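Local coordinates for epimerase domain-containing protein (PDB 6ZLK), which catalyses the NAD-dependent interconversion of UDP-glucuronic acid and UDP-galacturonic acid by inverting the configuration at C4 of the sugar, at residues E246-I250 and L251-S255; H123-T126 and S127-G131. All coordinates share one frame; numbering follows the deposited sequence.

Interaction 1. Residues E246-I250 and L251-S255; sequences EQASI and LDIIS. With UGB ((2S,3R,4S,5R,6R)-6-[[[(2R,3S,4R,5R)-5-(2,4-dioxopyrimidin-1-yl)-3,4-dihydroxy-oxolan-2-yl]methoxy-hydroxy-phosphoryl]oxy-hydroxy-phosphoryl]oxy-3,4,5-trihydroxy-oxane-2-carboxylic acid), chain G.
From S249 to D252 the backbone turns out of strand 248-249 into helix 250-261, and the CA atoms of these two residues lie 5.0 Å apart. The turn is a capping box, with S249 as the N-cap. Each residue binds the backbone NH of the other. S249 N gives its hydrogen to D252 OD2 at 2.9 Å, and the bond is almost straight at 178°. It meets the oxygen from above the carboxylate plane. In return, D252 N donates to S249 OG at 3.0 Å. The serine torsion makes this possible: OG sits between the backbone N and the carbonyl carbon (chi1 70°), which turns it to the first turn of the helix. With CG beside its own backbone N (chi1 -69°), D252 carries its carboxylate back over S249 N. An acidic group here would probably also interact well with the helix dipole.

The helical bonds start at once. I253 N reaches S249 O at 3.0 Å, and I254 N reaches I250 O at 2.9 Å. A248 and I253 flank the box in the manner of a hydrophobic staple, with A248 CB 4.0 Å from I253 CD1. L299 of helix 299-313 touches both. One helical turn along, I250 and I254 meet through CG2 and CD1, their side chains crossing at a slant. I254 also packs on L203 and I205 of strand 203-206. Backbone bonds from A248 to R213 and from I250 to Q211 join the approach to the cap to strand 212-217 and the loop before it.

The CG1 branch of I250 leaves the helix for the nucleotide pocket. There its end carbon CD1 lies 3.3 Å from O4D, the ribose ring oxygen of UGB.

Interaction 2. Residues H123-T126 and S127-G131; sequences HIST and SSVYG. With UGA (uridine-5'-diphosphate-glucuronic acid), chain F.
Two hydroxyls are set by their first torsions: T126 OG1 stands opposite the backbone N (chi1 175°), while S127 OG lies between its backbone N and carbonyl carbon (chi1 63°). Both then face the sugar end of UGA. T126 OG1 also accepts from S128 N at 2.9 Å in a nearly straight bond (168°), which makes an ST turn at the end of strand 120-126. The main chain folds with it. V129 N donates to T126 O at 3.1 Å, which closes the first turn of the 3-10 segment 127-129. CG2 of T126 rests near S128 CB, at 3.7 Å.

V129 CG1 lies 3.7 Å from S125 OG, whose polar partner is E157 of helix 148-167.

T126 OG1 is 2.6 Å from O4' of UGA. S127 OG reaches the carboxylate oxygen O'Q at 2.7 Å. In UGB, the other bound sugar, O4' is also hydrogen-bonded to T126 OG1, and S127 OG bonds O3'. Y149 OH also bonds UGA, and K153 touches T126. This grouping is consistent with the Ser/Thr-Tyr-Lys active site of the short-chain dehydrogenase/reductase superfamily. The N-H of S128 helps fix OG1 beside O4', next to the carbon that is inverted, where T126 probably helps to position the sugar for epimerisation.

Overall arrangement
The two contacts lie in series along the chain and neither encloses nor crosses the other. Interaction 2 comes first. It closes a tight turn at the end of strand 120-126, which runs parallel between strands 77-80 and 171-180, and opens the loop to helix 148-167. Interaction 1 comes after strand 239-242. It closes the turn from strand 248-249, antiparallel to 212-217, into helix 250-261. Both reach the same sheet, but their centres are 21 Å apart and their nearest atoms about 11 Å. The UDP-sugar spans them: interaction 1 lines its ribose, while interaction 2 holds the sugar acid close to the bound NAD.

Interaction 1. Residues E246-I250 and L251-S255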
loop_
_atom_site.group_PDB
_atom_site.type_symbol
_atom_site.label_atom_id
_atom_site.label_comp_id
_atom_site.label_asym_id
_atom_site.label_seq_id
_atom_site.Cartn_x
_atom_site.Cartn_y
_atom_site.Cartn_z
ATOM N N GLU A 246 11.987 27.219 -2.028
ATOM C CA GLU A 246 12.193 27.781 -0.668
ATOM C C GLU A 246 11.305 27.030 0.323
ATOM O O GLU A 246 10.090 26.979 0.109
ATOM C CB GLU A 246 11.848 29.267 -0.652
ATOM C CG GLU A 246 12.813 30.141 -1.437
ATOM C CD GLU A 246 12.429 31.596 -1.730
ATOM O OE1 GLU A 246 11.313 32.061 -1.312
ATOM O OE2 GLU A 246 13.263 32.279 -2.412
ATOM N N GLN A 247 11.885 26.502 1.380
ATOM C CA GLN A 247 11.144 25.815 2.459
ATOM C C GLN A 247 10.713 26.901 3.431
ATOM O O GLN A 247 11.410 27.886 3.586
ATOM C CB GLN A 247 11.975 24.706 3.102
ATOM C CG GLN A 247 12.378 23.609 2.120
ATOM C CD GLN A 247 13.520 24.002 1.197
ATOM O OE1 GLN A 247 14.544 24.508 1.654
ATOM N NE2 GLN A 247 13.338 23.844 -0.117
ATOM N N ALA A 248 9.562 26.740 4.069
ATOM C CA ALA A 248 9.120 27.755 5.037
ATOM C C ALA A 248 8.189 27.113 6.070
ATOM O O ALA A 248 7.552 26.079 5.766
ATOM C CB ALA A 248 8.411 28.904 4.349
ATOM N N SER A 249 8.036 27.771 7.213
ATOM C CA SER A 249 7.005 27.368 8.202
ATOM C C SER A 249 5.656 28.011 7.830
ATOM O O SER A 249 5.625 29.015 7.113
ATOM C CB SER A 249 7.421 27.701 9.595
ATOM O OG SER A 249 7.416 29.116 9.789
ATOM N N ILE A 250 4.588 27.567 8.494
ATOM C CA ILE A 250 3.283 28.203 8.337
ATOM C C ILE A 250 3.337 29.600 8.945
ATOM O O ILE A 250 2.754 30.546 8.341
ATOM C CB ILE A 250 2.192 27.313 8.924
ATOM C CG1 ILE A 250 2.027 26.086 8.040
ATOM C CG2 ILE A 250 0.920 28.082 9.150
ATOM C CD1 ILE A 250 1.400 26.391 6.696
ATOM N N LEU A 251 4.066 29.794 10.031
ATOM C CA LEU A 251 4.188 31.150 10.609
ATOM C C LEU A 251 4.932 32.063 9.635
ATOM O O LEU A 251 4.561 33.267 9.542
ATOM C CB LEU A 251 4.911 31.068 11.942
ATOM C CG LEU A 251 4.116 30.406 13.062
ATOM C CD1 LEU A 251 5.001 30.291 14.284
ATOM C CD2 LEU A 251 2.828 31.123 13.367
ATOM N N ASP A 252 5.951 31.560 8.958
ATOM C CA ASP A 252 6.744 32.358 7.990
ATOM C C ASP A 252 5.799 32.802 6.873
ATOM O O ASP A 252 5.871 33.974 6.481
ATOM C CB ASP A 252 7.873 31.544 7.345
ATOM C CG ASP A 252 9.038 31.132 8.215
ATOM O OD1 ASP A 252 9.232 31.832 9.239
ATOM O OD2 ASP A 252 9.717 30.067 7.862
ATOM N N ILE A 253 4.972 31.888 6.365
ATOM C CA ILE A 253 4.027 32.141 5.253
ATOM C C ILE A 253 3.064 33.237 5.695
ATOM O O ILE A 253 2.784 34.174 4.895
ATOM C CB ILE A 253 3.317 30.834 4.853
ATOM C CG1 ILE A 253 4.281 29.815 4.242
ATOM C CG2 ILE A 253 2.150 31.117 3.922
ATOM C CD1 ILE A 253 4.922 30.213 2.978
ATOM N N ILE A 254 2.482 33.082 6.899
ATOM C CA ILE A 254 1.510 34.073 7.396
ATOM C C ILE A 254 2.202 35.442 7.393
ATOM O O ILE A 254 1.540 36.394 6.952
ATOM C CB ILE A 254 0.953 33.674 8.760
ATOM C CG1 ILE A 254 0.066 32.442 8.626
ATOM C CG2 ILE A 254 0.206 34.850 9.372
ATOM C CD1 ILE A 254 -0.363 31.837 9.934
ATOM N N SER A 255 3.447 35.575 7.839
ATOM C CA SER A 255 4.145 36.889 7.838
ATOM C C SER A 255 4.268 37.426 6.423
ATOM O O SER A 255 4.054 38.615 6.225
ATOM C CB SER A 255 5.464 36.834 8.491
ATOM O OG SER A 255 5.251 36.542 9.850
HETATM N N1 UGB G . -2.435 23.764 7.899
HETATM C C2 UGB G . -2.725 24.761 8.814
HETATM O O2 UGB G . -1.941 25.128 9.681
HETATM N N3 UGB G . -3.961 25.322 8.659
HETATM C C4 UGB G . -4.919 24.990 7.724
HETATM O O4 UGB G . -5.995 25.586 7.730
HETATM C C5 UGB G . -4.547 23.932 6.826
HETATM C C6 UGB G . -3.342 23.369 6.950
HETATM P PA UGB G . -1.315 21.779 3.128
HETATM P PB UGB G . 0.130 19.243 3.158
HETATM O "O'P" UGB G . -3.193 16.825 -0.065
HETATM O "O'Q" UGB G . -2.214 16.562 -1.901
HETATM C "C1'" UGB G . 0.445 16.941 1.979
HETATM O O1A UGB G . -0.868 23.039 2.476
HETATM O O1B UGB G . -1.061 18.565 3.752
HETATM C C1D UGB G . -1.107 23.150 7.968
HETATM C "C2'" UGB G . 1.718 16.462 1.310
HETATM O "O2'" UGB G . 2.841 17.054 1.965
HETATM O O2A UGB G . -2.739 21.366 3.077
HETATM O O2B UGB G . 1.330 19.516 3.984
HETATM C C2D UGB G . -1.179 21.637 7.801
HETATM O O2D UGB G . -1.510 21.079 9.057
HETATM C "C3'" UGB G . 1.666 16.850 -0.152
HETATM O "O3'" UGB G . 2.846 16.375 -0.811
HETATM O O3A UGB G . -0.422 20.601 2.519
HETATM O O3B UGB G . 0.546 18.361 1.894
HETATM C C3D UGB G . 0.232 21.339 7.285
HETATM O O3D UGB G . 1.142 21.210 8.367
HETATM C "C4'" UGB G . 0.362 16.335 -0.768
HETATM O "O4'" UGB G . 0.240 14.916 -0.611
HETATM C C4D UGB G . 0.574 22.577 6.443
HETATM O O4D UGB G . -0.335 23.615 6.885
HETATM C "C5'" UGB G . -0.807 16.993 -0.029
HETATM O "O5'" UGB G . -0.733 16.493 1.308
HETATM C C5D UGB G . 0.454 22.404 4.952
HETATM O O5D UGB G . -0.826 21.805 4.657
HETATM C "C6'" UGB G . -2.169 16.761 -0.705
#

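Interaction 2. Residues H123-T126 and S127-G131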
loop_
_atom_site.group_PDB
_atom_site.type_symbol
_atom_site.label_atom_id
_atom_site.label_comp_id
_atom_site.label_asym_id
_atom_site.label_seq_id
_atom_site.Cartn_x
_atom_site.Cartn_y
_atom_site.Cartn_z
ATOM N N HIS A 123 3.386 8.572 -13.314
ATOM C CA HIS A 123 2.544 8.402 -12.108
ATOM C C HIS A 123 2.870 9.477 -11.108
ATOM O O HIS A 123 4.029 9.574 -10.666
ATOM C CB HIS A 123 2.735 6.990 -11.551
ATOM C CG HIS A 123 1.954 6.768 -10.317
ATOM N ND1 HIS A 123 0.675 6.276 -10.371
ATOM C CD2 HIS A 123 2.254 6.954 -9.012
ATOM C CE1 HIS A 123 0.207 6.207 -9.130
ATOM N NE2 HIS A 123 1.156 6.612 -8.265
ATOM N N ILE A 124 1.900 10.265 -10.695
ATOM C CA ILE A 124 2.129 11.347 -9.742
ATOM C C ILE A 124 1.859 10.854 -8.323
ATOM O O ILE A 124 0.783 10.311 -8.051
ATOM C CB ILE A 124 1.297 12.577 -10.109
ATOM C CG1 ILE A 124 2.034 13.422 -11.166
ATOM C CG2 ILE A 124 1.046 13.377 -8.861
ATOM C CD1 ILE A 124 2.527 12.702 -12.328
ATOM N N SER A 125 2.887 10.910 -7.507
ATOM C CA SER A 125 2.816 10.545 -6.083
ATOM C C SER A 125 3.114 11.768 -5.212
ATOM O O SER A 125 3.092 12.938 -5.689
ATOM C CB SER A 125 3.725 9.366 -5.842
ATOM O OG SER A 125 3.554 8.895 -4.520
ATOM N N THR A 126 3.443 11.536 -3.949
ATOM C CA THR A 126 3.426 12.577 -2.912
ATOM C C THR A 126 4.604 12.406 -1.969
ATOM O O THR A 126 4.981 11.212 -1.623
ATOM C CB THR A 126 2.079 12.510 -2.188
ATOM O OG1 THR A 126 2.159 13.449 -1.111
ATOM C CG2 THR A 126 1.793 11.152 -1.604
ATOM N N SER A 127 5.080 13.532 -1.445
ATOM C CA SER A 127 5.994 13.571 -0.290
ATOM C C SER A 127 5.357 12.836 0.900
ATOM O O SER A 127 6.127 12.470 1.812
ATOM C CB SER A 127 6.369 14.957 0.103
ATOM O OG SER A 127 5.231 15.666 0.515
ATOM N N SER A 128 4.035 12.691 0.948
ATOM C CA SER A 128 3.366 12.006 2.084
ATOM C C SER A 128 3.798 10.560 2.208
ATOM O O SER A 128 3.525 9.987 3.259
ATOM C CB SER A 128 1.890 12.113 1.976
ATOM O OG SER A 128 1.519 13.467 2.162
ATOM N N VAL A 129 4.449 9.977 1.212
ATOM C CA VAL A 129 4.897 8.566 1.352
ATOM C C VAL A 129 6.060 8.497 2.335
ATOM O O VAL A 129 6.264 7.406 2.900
ATOM C CB VAL A 129 5.285 7.909 0.018
ATOM C CG1 VAL A 129 4.139 7.930 -1.002
ATOM C CG2 VAL A 129 6.576 8.441 -0.550
ATOM N N TYR A 130 6.814 9.577 2.521
ATOM C CA TYR A 130 8.045 9.522 3.333
ATOM C C TYR A 130 7.698 9.392 4.818
ATOM O O TYR A 130 8.407 8.624 5.512
ATOM C CB TYR A 130 8.945 10.713 3.122
ATOM C CG TYR A 130 9.625 10.717 1.781
ATOM C CD1 TYR A 130 10.731 9.916 1.545
ATOM C CD2 TYR A 130 9.205 11.539 0.752
ATOM C CE1 TYR A 130 11.375 9.929 0.320
ATOM C CE2 TYR A 130 9.839 11.566 -0.474
ATOM C CZ TYR A 130 10.937 10.758 -0.695
ATOM O OH TYR A 130 11.486 10.805 -1.940
ATOM N N GLY A 131 6.708 10.143 5.294
ATOM C CA GLY A 131 6.481 10.262 6.745
ATOM C C GLY A 131 7.439 11.255 7.380
ATOM O O GLY A 131 7.698 12.294 6.750
HETATM C "C1'" UGA F . -0.354 18.720 0.408
HETATM C "C2'" UGA F . -1.540 18.191 -0.384
HETATM O "O2'" UGA F . -2.719 18.494 0.354
HETATM C "C3'" UGA F . -1.469 16.701 -0.617
HETATM O "O3'" UGA F . -2.481 16.370 -1.571
HETATM C "C4'" UGA F . -0.104 16.264 -1.121
HETATM O "O4'" UGA F . -0.061 14.831 -1.145
HETATM C "C5'" UGA F . 0.998 16.814 -0.201
HETATM O "O5'" UGA F . 0.872 18.237 -0.109
HETATM C "C6'" UGA F . 2.450 16.511 -0.608
HETATM O "O'P" UGA F . 2.740 15.438 -1.085
HETATM O "O'Q" UGA F . 3.305 17.327 -0.391
HETATM P PB UGA F . 0.098 19.231 2.945
HETATM O O1B UGA F . 1.564 19.313 2.920
HETATM O O2B UGA F . -0.632 18.742 4.145
HETATM O O3B UGA F . -0.567 18.375 1.761
HETATM O O3A UGA F . -0.429 20.676 2.519
HETATM P PA UGA F . -1.367 21.809 3.141
HETATM O O1A UGA F . -2.730 21.276 3.216
HETATM O O2A UGA F . -1.088 23.039 2.382
HETATM O O5D UGA F . -0.794 21.945 4.642
HETATM C C5D UGA F . 0.512 22.401 4.936
HETATM C C4D UGA F . 0.592 22.658 6.411
HETATM O O4D UGA F . -0.401 23.634 6.809
HETATM C C3D UGA F . 0.351 21.428 7.292
HETATM O O3D UGA F . 1.457 21.412 8.197
HETATM C C2D UGA F . -0.984 21.700 7.991
HETATM O O2D UGA F . -0.907 21.364 9.367
HETATM C C1D UGA F . -1.078 23.220 7.976
HETATM N N1 UGA F . -2.447 23.752 7.921
HETATM C C6 UGA F . -3.323 23.377 6.940
HETATM C C2 UGA F . -2.746 24.759 8.829
HETATM O O2 UGA F . -1.991 25.107 9.729
HETATM N N3 UGA F . -3.964 25.331 8.647
HETATM C C4 UGA F . -4.898 25.008 7.690
HETATM O O4 UGA F . -5.969 25.609 7.701
HETATM C C5 UGA F . -4.527 23.940 6.799
#